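Local coordinates for protein iron transport multicopper oxidase FET3 (Saccharomyces cerevisiae, PDB 1ZPU) that oxidises ferrous to ferric iron with four copper ions, reducing oxygen to water, for high-affinity iron uptake through the permease FTR1, at residues N50-F61 / P82-F93. Sequence-based numbering, arbitrary orientation.
Sequences NGMNNTNTSMHF and PIAPGSTMLYNF. With CU1 (copper (I) ion), chain B; NAG (2-acetamido-2-deoxy-beta-D-glucopyranose), chain K; NAG (2-acetamido-2-deoxy-beta-D-glucopyranose), chain J.
In the first cupredoxin domain, the loop leading to type 2 copper ligand His60 packs against the turn and strand of 82-93, one sheet of the sandwich facing the other. Asn50 holds the loop end. Its OD1 accepts from Met52 N, an Asx turn. With CG anti to the backbone N (chi1 -170°), ND2 lies between Thr55 O of its own loop and Ile83 O across the contact. It donates to both, meeting Ile83 O at 2.7 Å from above the carbonyl plane. Replacing Asn50 by alanine would probably leave Thr55 O and Met52 N without these partners, cost Ile83 O one of its two donors, and let the 50-55 loop move more freely. Gly86 N, in the type II turn Ala84-Ser87, donates to Asn50 O at 2.8 Å. Thr57 and Ile83 form a single antiparallel hydrogen-bonded bridge. Farther along, Met59 N donates to Tyr91 OH at 3.1 Å; that hydroxyl is also hydrogen-bonded to Gln80 OE1. Phe61 turns its edge to the face of Tyr91, planes at 72°, and Phe93 CE2 lies over one Phe61 face, 3.8 Å from Phe61 CE1. Polar bonds thus hold the loop end, and aromatic packing probably helps position the strand carrying His60, which, with His395, binds copper through NE2.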
# COMPACT_ATOMS: atom_id res chain seq x y z
N ASN A 50 -8.34 19.91 4.84
CA ASN A 50 -6.95 20.18 5.14
C ASN A 50 -6.83 21.34 6.13
O ASN A 50 -6.99 22.50 5.76
CB ASN A 50 -6.19 20.51 3.85
CG ASN A 50 -4.69 20.57 4.07
OD1 ASN A 50 -4.22 20.50 5.20
ND2 ASN A 50 -3.94 20.68 2.98
N GLY A 51 -6.55 21.01 7.38
CA GLY A 51 -6.37 22.02 8.42
C GLY A 51 -4.91 22.22 8.79
O GLY A 51 -4.60 22.88 9.78
N MET A 52 -4.02 21.63 7.99
CA MET A 52 -2.58 21.78 8.18
C MET A 52 -2.11 23.06 7.52
O MET A 52 -2.66 23.46 6.49
CB MET A 52 -1.82 20.58 7.62
CG MET A 52 -1.79 19.41 8.54
SD MET A 52 -1.52 17.84 7.66
CE MET A 52 -2.50 18.10 6.18
N ASN A 53 -1.10 23.69 8.10
CA ASN A 53 -0.76 25.08 7.74
C ASN A 53 -0.03 25.28 6.41
O ASN A 53 -0.07 26.35 5.82
CB ASN A 53 0.07 25.71 8.85
CG ASN A 53 -0.14 27.20 8.94
OD1 ASN A 53 -1.26 27.65 9.20
ND2 ASN A 53 0.92 27.97 8.73
N ASN A 54 0.62 24.22 5.93
CA ASN A 54 1.66 24.38 4.93
C ASN A 54 1.82 23.18 3.98
O ASN A 54 2.50 23.28 2.97
CB ASN A 54 2.98 24.64 5.66
CG ASN A 54 3.33 23.50 6.66
OD1 ASN A 54 2.45 22.72 7.13
ND2 ASN A 54 4.63 23.39 6.99
N THR A 55 1.19 22.05 4.30
CA THR A 55 1.23 20.88 3.42
C THR A 55 -0.06 20.74 2.60
O THR A 55 -1.10 21.28 2.98
CB THR A 55 1.39 19.59 4.24
OG1 THR A 55 1.79 19.91 5.58
CG2 THR A 55 2.41 18.66 3.59
N ASN A 56 0.02 20.02 1.49
CA ASN A 56 -1.18 19.49 0.83
C ASN A 56 -1.64 18.19 1.52
O ASN A 56 -0.92 17.66 2.38
CB ASN A 56 -0.92 19.29 -0.66
CG ASN A 56 -0.70 20.62 -1.42
OD1 ASN A 56 -1.26 21.65 -1.05
ND2 ASN A 56 0.10 20.58 -2.50
N THR A 57 -2.83 17.69 1.19
CA THR A 57 -3.27 16.36 1.65
C THR A 57 -4.02 15.58 0.58
O THR A 57 -4.39 16.12 -0.45
CB THR A 57 -4.21 16.39 2.90
OG1 THR A 57 -4.17 17.67 3.54
CG2 THR A 57 -3.83 15.30 3.88
N SER A 58 -4.25 14.30 0.86
CA SER A 58 -5.12 13.47 0.05
C SER A 58 -5.44 12.28 0.91
O SER A 58 -4.83 12.11 1.96
CB SER A 58 -4.40 13.00 -1.20
OG SER A 58 -3.13 12.49 -0.85
N MET A 59 -6.40 11.46 0.48
CA MET A 59 -6.72 10.22 1.18
C MET A 59 -7.03 9.16 0.16
O MET A 59 -7.85 9.38 -0.73
CB MET A 59 -7.92 10.40 2.10
CG MET A 59 -8.21 9.21 3.01
SD MET A 59 -9.00 9.71 4.56
CE MET A 59 -10.50 10.43 3.92
N HIS A 60 -6.36 8.02 0.31
CA HIS A 60 -6.54 6.90 -0.58
C HIS A 60 -7.10 5.73 0.21
O HIS A 60 -6.67 5.49 1.33
CB HIS A 60 -5.20 6.51 -1.18
CG HIS A 60 -5.19 5.16 -1.83
ND1 HIS A 60 -6.11 4.78 -2.77
CD2 HIS A 60 -4.34 4.11 -1.69
CE1 HIS A 60 -5.86 3.55 -3.17
NE2 HIS A 60 -4.79 3.12 -2.53
N PHE A 61 -8.05 5.01 -0.36
CA PHE A 61 -8.65 3.86 0.29
C PHE A 61 -8.12 2.57 -0.32
O PHE A 61 -8.56 2.14 -1.39
CB PHE A 61 -10.17 3.98 0.26
CG PHE A 61 -10.64 5.31 0.76
CD1 PHE A 61 -10.73 6.40 -0.13
CD2 PHE A 61 -10.91 5.50 2.10
CE1 PHE A 61 -11.12 7.65 0.33
CE2 PHE A 61 -11.30 6.76 2.57
CZ PHE A 61 -11.41 7.82 1.68
N PRO A 82 -3.98 17.95 -5.48
CA PRO A 82 -3.80 17.89 -4.03
C PRO A 82 -4.75 18.82 -3.27
O PRO A 82 -5.13 19.87 -3.81
CB PRO A 82 -2.37 18.40 -3.83
CG PRO A 82 -1.71 18.26 -5.15
CD PRO A 82 -2.79 18.53 -6.14
N ILE A 83 -5.12 18.43 -2.05
CA ILE A 83 -5.97 19.27 -1.22
C ILE A 83 -5.15 20.35 -0.53
O ILE A 83 -4.33 20.06 0.34
CB ILE A 83 -6.76 18.48 -0.16
CG1 ILE A 83 -7.54 17.33 -0.79
CG2 ILE A 83 -7.73 19.40 0.59
CD1 ILE A 83 -7.80 16.20 0.17
N ALA A 84 -5.40 21.59 -0.92
CA ALA A 84 -4.70 22.75 -0.37
C ALA A 84 -5.19 23.08 1.04
O ALA A 84 -6.34 22.80 1.37
CB ALA A 84 -4.88 23.96 -1.28
N PRO A 85 -4.31 23.67 1.88
CA PRO A 85 -4.73 24.15 3.20
C PRO A 85 -6.00 24.99 3.14
O PRO A 85 -6.09 25.92 2.34
CB PRO A 85 -3.55 25.00 3.66
CG PRO A 85 -2.38 24.41 2.98
CD PRO A 85 -2.87 23.90 1.66
N GLY A 86 -6.99 24.64 3.96
CA GLY A 86 -8.27 25.33 4.01
C GLY A 86 -9.37 24.65 3.20
O GLY A 86 -10.55 24.82 3.50
N SER A 87 -8.97 23.87 2.19
CA SER A 87 -9.91 23.24 1.28
C SER A 87 -10.50 21.93 1.81
O SER A 87 -9.94 21.29 2.70
CB SER A 87 -9.28 23.04 -0.10
OG SER A 87 -9.06 24.30 -0.74
N THR A 88 -11.66 21.56 1.27
CA THR A 88 -12.40 20.38 1.68
C THR A 88 -12.72 19.53 0.46
O THR A 88 -13.44 19.98 -0.43
CB THR A 88 -13.75 20.75 2.35
OG1 THR A 88 -13.53 21.60 3.48
CG2 THR A 88 -14.52 19.50 2.78
N MET A 89 -12.20 18.31 0.41
CA MET A 89 -12.58 17.39 -0.65
C MET A 89 -13.59 16.36 -0.14
O MET A 89 -13.47 15.85 0.98
CB MET A 89 -11.35 16.75 -1.29
CG MET A 89 -11.62 15.48 -2.09
SD MET A 89 -10.58 15.17 -3.54
CE MET A 89 -9.03 15.88 -3.06
N LEU A 90 -14.62 16.10 -0.95
CA LEU A 90 -15.60 15.09 -0.63
C LEU A 90 -15.27 13.81 -1.38
O LEU A 90 -15.24 13.78 -2.60
CB LEU A 90 -17.01 15.57 -0.95
CG LEU A 90 -18.14 14.53 -0.86
CD1 LEU A 90 -18.29 13.94 0.55
CD2 LEU A 90 -19.43 15.15 -1.33
N TYR A 91 -15.00 12.76 -0.62
CA TYR A 91 -14.80 11.42 -1.16
C TYR A 91 -16.14 10.69 -1.06
O TYR A 91 -16.62 10.41 0.04
CB TYR A 91 -13.68 10.69 -0.40
CG TYR A 91 -12.29 11.24 -0.68
CD1 TYR A 91 -11.70 12.16 0.18
CD2 TYR A 91 -11.58 10.86 -1.82
CE1 TYR A 91 -10.42 12.69 -0.08
CE2 TYR A 91 -10.30 11.37 -2.09
CZ TYR A 91 -9.73 12.28 -1.22
OH TYR A 91 -8.46 12.79 -1.49
N ASN A 92 -16.74 10.39 -2.21
CA ASN A 92 -18.10 9.88 -2.27
C ASN A 92 -18.11 8.67 -3.17
O ASN A 92 -18.01 8.80 -4.38
CB ASN A 92 -19.00 10.98 -2.82
CG ASN A 92 -20.48 10.66 -2.71
OD1 ASN A 92 -20.88 9.50 -2.50
ND2 ASN A 92 -21.31 11.71 -2.84
N PHE A 93 -18.22 7.49 -2.57
CA PHE A 93 -18.11 6.24 -3.31
C PHE A 93 -18.89 5.12 -2.66
O PHE A 93 -19.16 5.14 -1.47
CB PHE A 93 -16.64 5.83 -3.49
CG PHE A 93 -15.91 5.57 -2.20
CD1 PHE A 93 -15.82 4.28 -1.68
CD2 PHE A 93 -15.29 6.60 -1.51
CE1 PHE A 93 -15.14 4.03 -0.49
CE2 PHE A 93 -14.61 6.35 -0.31
CZ PHE A 93 -14.53 5.06 0.20
CU CU1 B . -4.15 1.24 -3.13
C1 NAG K . -22.59 11.44 -3.42
C2 NAG K . -23.32 12.72 -3.82
C3 NAG K . -24.77 12.39 -4.17
C4 NAG K . -24.77 11.35 -5.29
C5 NAG K . -23.78 10.21 -5.08
C6 NAG K . -23.55 9.46 -6.40
C7 NAG K . -23.71 14.05 -1.70
C8 NAG K . -25.21 14.20 -1.54
N2 NAG K . -23.20 13.87 -2.91
O3 NAG K . -25.43 13.55 -4.63
O4 NAG K . -26.08 10.85 -5.42
O5 NAG K . -22.52 10.66 -4.60
O6 NAG K . -23.53 10.37 -7.48
O7 NAG K . -22.98 14.13 -0.72
C1 NAG J . 1.05 21.67 -2.54
C2 NAG J . 2.59 21.68 -2.60
C3 NAG J . 3.14 22.72 -3.59
C4 NAG J . 2.38 22.73 -4.92
C5 NAG J . 0.87 22.66 -4.77
C6 NAG J . 0.27 21.46 -5.53
C7 NAG J . 3.96 20.81 -0.79
C8 NAG J . 5.46 20.84 -0.95
N2 NAG J . 3.24 21.83 -1.29
O3 NAG J . 4.50 22.43 -3.86
O4 NAG J . 2.71 23.91 -5.61
O5 NAG J . 0.51 22.68 -3.38
O6 NAG J . 0.50 21.56 -6.92
O7 NAG J . 3.45 19.83 -0.21